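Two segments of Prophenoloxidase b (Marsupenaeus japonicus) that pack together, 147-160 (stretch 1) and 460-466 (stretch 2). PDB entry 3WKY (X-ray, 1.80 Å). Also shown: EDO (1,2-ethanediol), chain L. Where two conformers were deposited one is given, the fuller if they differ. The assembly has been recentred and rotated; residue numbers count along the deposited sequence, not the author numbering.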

ATOM      1  N   ILE A 147      36.283 -18.314  12.045  1.00 27.11           N
ATOM      2  CA  ILE A 147      37.369 -19.245  11.759  1.00 28.59           C
ATOM      3  C   ILE A 147      38.741 -18.575  11.844  1.00 28.86           C
ATOM      4  O   ILE A 147      39.686 -19.145  12.399  1.00 30.06           O
ATOM      5  CB  ILE A 147      37.179 -19.897  10.394  1.00 28.19           C
ATOM      6  CG1 ILE A 147      35.876 -20.684  10.400  1.00 31.38           C
ATOM      7  CG2 ILE A 147      38.338 -20.847  10.077  1.00 25.47           C
ATOM      8  CD1 ILE A 147      35.899 -21.819  11.406  1.00 40.19           C
ATOM      9  N   ILE A 148      38.853 -17.372  11.290  1.00 23.03           N
ATOM     10  CA  ILE A 148      40.076 -16.592  11.436  1.00 22.91           C
ATOM     11  C   ILE A 148      40.361 -16.323  12.926  1.00 33.31           C
ATOM     12  O   ILE A 148      41.502 -16.448  13.377  1.00 31.02           O
ATOM     13  CB  ILE A 148      40.008 -15.272  10.642  1.00 25.21           C
ATOM     14  CG1 ILE A 148      39.873 -15.552   9.139  1.00 25.58           C
ATOM     15  CG2 ILE A 148      41.215 -14.381  10.947  1.00 26.01           C
ATOM     16  CD1 ILE A 148      41.076 -16.267   8.502  1.00 25.76           C
ATOM     17  N   ASN A 149      39.325 -15.975  13.686  1.00 29.47           N
ATOM     18  CA  ASN A 149      39.501 -15.728  15.114  0.57 29.80           C
ATOM     19  C   ASN A 149      39.871 -17.006  15.867  1.00 29.01           C
ATOM     20  O   ASN A 149      40.708 -16.975  16.780  1.00 32.59           O
ATOM     21  CB  ASN A 149      38.261 -15.061  15.716  0.57 28.20           C
ATOM     22  CG  ASN A 149      38.041 -13.662  15.182  0.57 26.95           C
ATOM     23  OD1 ASN A 149      38.971 -13.025  14.688  0.57 29.43           O
ATOM     24  ND2 ASN A 149      36.810 -13.173  15.280  0.57 29.50           N
ATOM     25  N   LYS A 150      39.282 -18.127  15.468  1.00 29.10           N
ATOM     26  CA  LYS A 150      39.621 -19.423  16.048  1.00 34.18           C
ATOM     27  C   LYS A 150      41.071 -19.795  15.734  1.00 38.96           C
ATOM     28  O   LYS A 150      41.767 -20.359  16.576  1.00 34.68           O
ATOM     29  CB  LYS A 150      38.677 -20.513  15.542  1.00 33.55           C
ATOM     30  CG  LYS A 150      39.005 -21.905  16.057  1.00 39.69           C
ATOM     31  CD  LYS A 150      37.994 -22.937  15.577  1.00 44.15           C
ATOM     32  CE  LYS A 150      38.246 -24.298  16.226  1.00 56.64           C
ATOM     33  NZ  LYS A 150      37.181 -25.297  15.897  1.00 53.04           N
ATOM     34  N   ALA A 151      41.522 -19.471  14.524  1.00 32.58           N
ATOM     35  CA  ALA A 151      42.908 -19.718  14.130  1.00 33.75           C
ATOM     36  C   ALA A 151      43.929 -18.926  14.970  1.00 39.00           C
ATOM     37  O   ALA A 151      44.990 -19.454  15.310  1.00 34.15           O
ATOM     38  CB  ALA A 151      43.103 -19.437  12.640  1.00 32.49           C
ATOM     39  N   LYS A 152      43.618 -17.668  15.284  1.00 31.85           N
ATOM     40  CA  LYS A 152      44.510 -16.828  16.099  1.00 34.28           C
ATOM     41  C   LYS A 152      44.646 -17.404  17.503  1.00 40.88           C
ATOM     42  O   LYS A 152      45.718 -17.365  18.110  1.00 37.65           O
ATOM     43  CB  LYS A 152      44.005 -15.383  16.150  1.00 31.21           C
ATOM     44  CG  LYS A 152      43.984 -14.734  14.783  1.00 35.16           C
ATOM     45  CD  LYS A 152      43.614 -13.264  14.813  1.00 35.76           C
ATOM     46  CE  LYS A 152      44.058 -12.609  13.500  1.00 44.05           C
ATOM     47  NZ  LYS A 152      43.647 -11.185  13.372  1.00 58.92           N
ATOM     48  N   LYS A 153      43.534 -17.938  17.996  1.00 36.20           N
ATOM     49  CA  LYS A 153      43.493 -18.610  19.285  0.53 41.26           C
ATOM     50  C   LYS A 153      44.387 -19.851  19.264  1.00 43.51           C
ATOM     51  O   LYS A 153      45.260 -20.018  20.119  1.00 39.37           O
ATOM     52  CB  LYS A 153      42.052 -19.011  19.578  0.53 40.80           C
ATOM     53  CG  LYS A 153      41.743 -19.361  21.012  0.53 44.75           C
ATOM     54  CD  LYS A 153      40.236 -19.529  21.160  0.53 50.96           C
ATOM     55  CE  LYS A 153      39.815 -19.770  22.598  0.53 52.27           C
ATOM     56  NZ  LYS A 153      38.337 -19.639  22.741  0.53 57.08           N
ATOM     57  N   LEU A 154      44.152 -20.713  18.281  1.00 33.05           N
ATOM     58  CA  LEU A 154      44.911 -21.948  18.116  1.00 38.88           C
ATOM     59  C   LEU A 154      46.397 -21.679  17.890  1.00 40.66           C
ATOM     60  O   LEU A 154      47.247 -22.440  18.351  1.00 40.99           O
ATOM     61  CB  LEU A 154      44.335 -22.766  16.955  1.00 36.26           C
ATOM     62  CG  LEU A 154      43.287 -23.833  17.282  1.00 40.06           C
ATOM     63  CD1 LEU A 154      42.222 -23.306  18.219  1.00 50.89           C
ATOM     64  CD2 LEU A 154      42.649 -24.363  16.006  1.00 43.24           C
ATOM     65  N   ALA A 155      46.704 -20.599  17.176  1.00 37.36           N
ATOM     66  CA  ALA A 155      48.087 -20.205  16.947  1.00 41.96           C
ATOM     67  C   ALA A 155      48.765 -19.838  18.266  1.00 41.88           C
ATOM     68  O   ALA A 155      49.875 -20.297  18.548  1.00 39.47           O
ATOM     69  CB  ALA A 155      48.163 -19.039  15.969  1.00 34.31           C
ATOM     70  N   LYS A 156      48.091 -19.010  19.062  1.00 36.94           N
ATOM     71  CA  LYS A 156      48.618 -18.572  20.355  1.00 37.09           C
ATOM     72  C   LYS A 156      48.950 -19.760  21.258  1.00 40.08           C
ATOM     73  O   LYS A 156      50.004 -19.790  21.895  1.00 47.62           O
ATOM     74  CB  LYS A 156      47.628 -17.631  21.058  1.00 35.31           C
ATOM     75  CG  LYS A 156      48.138 -17.072  22.390  1.00 48.63           C
ATOM     76  CD  LYS A 156      47.253 -15.937  22.910  1.00 42.40           C
ATOM     77  CE  LYS A 156      47.824 -15.316  24.178  1.00 57.36           C
ATOM     78  NZ  LYS A 156      46.985 -14.186  24.684  1.00 55.84           N
ATOM     79  N   SER A 157      48.047 -20.735  21.305  1.00 35.55           N
ATOM     80  CA  SER A 157      48.255 -21.939  22.102  1.00 43.84           C
ATOM     81  C   SER A 157      49.397 -22.776  21.550  1.00 48.83           C
ATOM     82  O   SER A 157      50.238 -23.258  22.304  1.00 49.56           O
ATOM     83  CB  SER A 157      46.982 -22.784  22.149  1.00 42.20           C
ATOM     84  OG  SER A 157      45.968 -22.130  22.880  1.00 51.50           O
ATOM     85  N   ALA A 158      49.414 -22.952  20.234  1.00 42.96           N
ATOM     86  CA  ALA A 158      50.448 -23.746  19.580  1.00 45.03           C
ATOM     87  C   ALA A 158      51.842 -23.211  19.894  1.00 51.84           C
ATOM     88  O   ALA A 158      52.746 -23.976  20.228  1.00 54.11           O
ATOM     89  CB  ALA A 158      50.224 -23.782  18.075  1.00 36.43           C
ATOM     90  N   ILE A 159      52.005 -21.897  19.781  1.00 38.48           N
ATOM     91  CA  ILE A 159      53.282 -21.248  20.042  1.00 49.12           C
ATOM     92  C   ILE A 159      53.739 -21.527  21.476  1.00 58.04           C
ATOM     93  O   ILE A 159      54.908 -21.825  21.724  1.00 60.57           O
ATOM     94  CB  ILE A 159      53.183 -19.727  19.798  1.00 43.45           C
ATOM     95  CG1 ILE A 159      52.983 -19.436  18.305  1.00 42.78           C
ATOM     96  CG2 ILE A 159      54.416 -19.006  20.324  1.00 45.24           C
ATOM     97  CD1 ILE A 159      52.706 -17.966  17.991  1.00 31.72           C
ATOM     98  N   ILE A 160      52.798 -21.446  22.409  1.00 50.55           N
ATOM     99  CA  ILE A 160      53.071 -21.710  23.817  1.00 56.21           C
ATOM    100  C   ILE A 160      53.520 -23.154  24.051  1.00 57.94           C
ATOM    101  O   ILE A 160      54.452 -23.402  24.817  1.00 64.35           O
ATOM    102  CB  ILE A 160      51.837 -21.365  24.688  1.00 54.78           C
ATOM    103  CG1 ILE A 160      51.757 -19.849  24.901  1.00 48.29           C
ATOM    104  CG2 ILE A 160      51.879 -22.100  26.020  1.00 57.27           C
ATOM    105  CD1 ILE A 160      50.404 -19.357  25.375  1.00 58.02           C
ATOM    106  N   GLY A 460      49.665 -14.747   4.183  1.00 27.70           N
ATOM    107  CA  GLY A 460      48.751 -13.617   4.185  1.00 22.59           C
ATOM    108  C   GLY A 460      48.581 -12.943   5.536  1.00 26.55           C
ATOM    109  O   GLY A 460      48.445 -11.718   5.616  1.00 25.88           O
ATOM    110  N   ILE A 461      48.561 -13.755   6.589  1.00 23.79           N
ATOM    111  CA  ILE A 461      48.377 -13.276   7.951  1.00 24.20           C
ATOM    112  C   ILE A 461      49.571 -13.679   8.802  1.00 30.53           C
ATOM    113  O   ILE A 461      49.978 -14.846   8.800  1.00 28.88           O
ATOM    114  CB  ILE A 461      47.127 -13.902   8.585  1.00 25.24           C
ATOM    115  CG1 ILE A 461      45.865 -13.470   7.826  1.00 24.92           C
ATOM    116  CG2 ILE A 461      47.018 -13.510  10.051  1.00 31.22           C
ATOM    117  CD1 ILE A 461      44.625 -14.259   8.222  1.00 29.98           C
ATOM    118  N   ASP A 462      50.114 -12.715   9.541  1.00 27.41           N
ATOM    119  CA  ASP A 462      51.218 -12.974  10.456  1.00 30.62           C
ATOM    120  C   ASP A 462      50.672 -13.444  11.796  1.00 32.19           C
ATOM    121  O   ASP A 462      50.188 -12.637  12.587  1.00 32.09           O
ATOM    122  CB  ASP A 462      52.045 -11.699  10.641  1.00 29.34           C
ATOM    123  CG  ASP A 462      53.384 -11.959  11.319  1.00 45.44           C
ATOM    124  OD1 ASP A 462      53.581 -13.063  11.864  1.00 41.15           O
ATOM    125  OD2 ASP A 462      54.236 -11.046  11.308  1.00 42.67           O
ATOM    126  N   PHE A 463      50.756 -14.742  12.060  1.00 28.31           N
ATOM    127  CA  PHE A 463      50.203 -15.301  13.293  1.00 29.99           C
ATOM    128  C   PHE A 463      51.186 -15.302  14.473  1.00 37.00           C
ATOM    129  O   PHE A 463      50.845 -15.774  15.559  1.00 33.43           O
ATOM    130  CB  PHE A 463      49.689 -16.720  13.058  1.00 32.08           C
ATOM    131  CG  PHE A 463      48.408 -16.790  12.262  1.00 36.72           C
ATOM    132  CD1 PHE A 463      47.176 -16.646  12.887  1.00 36.54           C
ATOM    133  CD2 PHE A 463      48.437 -17.031  10.895  1.00 33.05           C
ATOM    134  CE1 PHE A 463      45.989 -16.729  12.161  1.00 36.32           C
ATOM    135  CE2 PHE A 463      47.256 -17.117  10.163  1.00 31.22           C
ATOM    136  CZ  PHE A 463      46.034 -16.966  10.797  1.00 30.15           C
ATOM    137  N   ARG A 464      52.394 -14.783  14.261  1.00 36.43           N
ATOM    138  CA  ARG A 464      53.391 -14.703  15.333  1.00 43.56           C
ATOM    139  C   ARG A 464      52.964 -13.748  16.445  1.00 38.89           C
ATOM    140  O   ARG A 464      52.410 -12.678  16.184  1.00 41.56           O
ATOM    141  CB  ARG A 464      54.744 -14.242  14.783  1.00 39.62           C
ATOM    142  CG  ARG A 464      55.441 -15.244  13.872  1.00 41.01           C
ATOM    143  CD  ARG A 464      56.027 -14.545  12.657  1.00 49.79           C
ATOM    144  NE  ARG A 464      57.256 -13.807  12.923  1.00 54.61           N
ATOM    145  CZ  ARG A 464      57.548 -12.612  12.411  1.00 56.07           C
ATOM    146  NH1 ARG A 464      56.691 -11.987  11.619  1.00 39.07           N
ATOM    147  NH2 ARG A 464      58.704 -12.032  12.705  1.00 56.21           N
ATOM    148  N   LEU A 465      53.230 -14.139  17.687  1.00 39.77           N
ATOM    149  CA  LEU A 465      53.069 -13.234  18.818  1.00 42.12           C
ATOM    150  C   LEU A 465      54.275 -12.306  18.873  1.00 46.98           C
ATOM    151  O   LEU A 465      54.140 -11.087  19.003  1.00 47.23           O
ATOM    152  CB  LEU A 465      52.942 -14.025  20.114  1.00 40.31           C
ATOM    153  CG  LEU A 465      51.575 -14.681  20.296  1.00 44.59           C
ATOM    154  CD1 LEU A 465      51.582 -15.664  21.457  1.00 43.94           C
ATOM    155  CD2 LEU A 465      50.514 -13.610  20.507  1.00 46.85           C
ATOM    156  N   LYS A 466      55.459 -12.897  18.752  1.00 44.02           N
ATOM    157  CA  LYS A 466      56.691 -12.128  18.684  1.00 41.14           C
ATOM    158  C   LYS A 466      57.606 -12.633  17.578  1.00 40.39           C
ATOM    159  O   LYS A 466      57.413 -13.730  17.054  1.00 41.42           O
ATOM    160  CB  LYS A 466      57.406 -12.130  20.034  1.00 42.75           C
ATOM    161  CG  LYS A 466      56.886 -11.060  20.980  1.00 45.87           C
ATOM    162  CD  LYS A 466      57.373 -11.270  22.401  1.00 46.01           C
ATOM    163  CE  LYS A 466      57.156 -10.009  23.205  1.00 47.45           C
ATOM    164  NZ  LYS A 466      57.412 -10.173  24.660  1.00 56.12           N
TER
HETATM  165  C1  EDO L 710      52.871 -15.693   9.224  1.00 38.09           C
HETATM  166  O1  EDO L 710      52.385 -16.723  10.113  1.00 41.08           O
HETATM  167  C2  EDO L 710      54.306 -15.925   8.755  1.00 53.22           C
HETATM  168  O2  EDO L 710      55.210 -15.651   9.833  1.00 51.01           O

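How do the two backbones meet? Residues 147-160 form one continuous helix, held by i to i+4 hydrogen bonds such as Ala155 N to Ala151 O at 2.8 Å, while 460-466 has no regular helix or strand. The segment follows the helix in the same direction, Ile461 lying nearest Ile148 and Leu465 nearest Lys156. The backbones come nearest at Ala155 CA and Phe463 CA, 6.5 Å apart, where the helix side chain between them is only the methyl of Ala155.

What fills the space between them? Ile461, Phe463 and Leu465, alternate residues of the segment, all point toward the helix. Phe463 gives up the most surface. Phe463 CE1 lies 4.0 Å from Ala151 CB and 3.9 Å from Lys152 CG, and Phe463 CB packs 4.0 Å from Ala155 CB. The two alanines, one helical turn apart, leave room for the aromatic ring.

How is the contact completed at its ends? At one, Ile148 CD1 meets Ile461 CD1 at 4.1 Å, tip to tip. At the other, Ile159 CD1 lies 4.2 Å from Leu465 CG and 3.8 Å from Phe463 O, while the aliphatic part of Lys156 brings CG within 3.8 Å of Leu465 CD1. A lysine suits this more open margin because its methylenes can pack while its amine extends onward.

Does any polar bond tie the stretches together? No hydrogen bond crosses between them; the contact rests on apolar packing, with 419 Å² buried. Polar groups instead brace the segment itself: Asp462 OD2 forms a salt bridge with Arg464 NH1 at 2.6 Å, and Asp462 OD1 accepts from Arg464 N at 3.2 Å. Phe463 N donates to O1 of the ethanediol at 3.2 Å, nearly straight, so this backbone amide is satisfied without the helix.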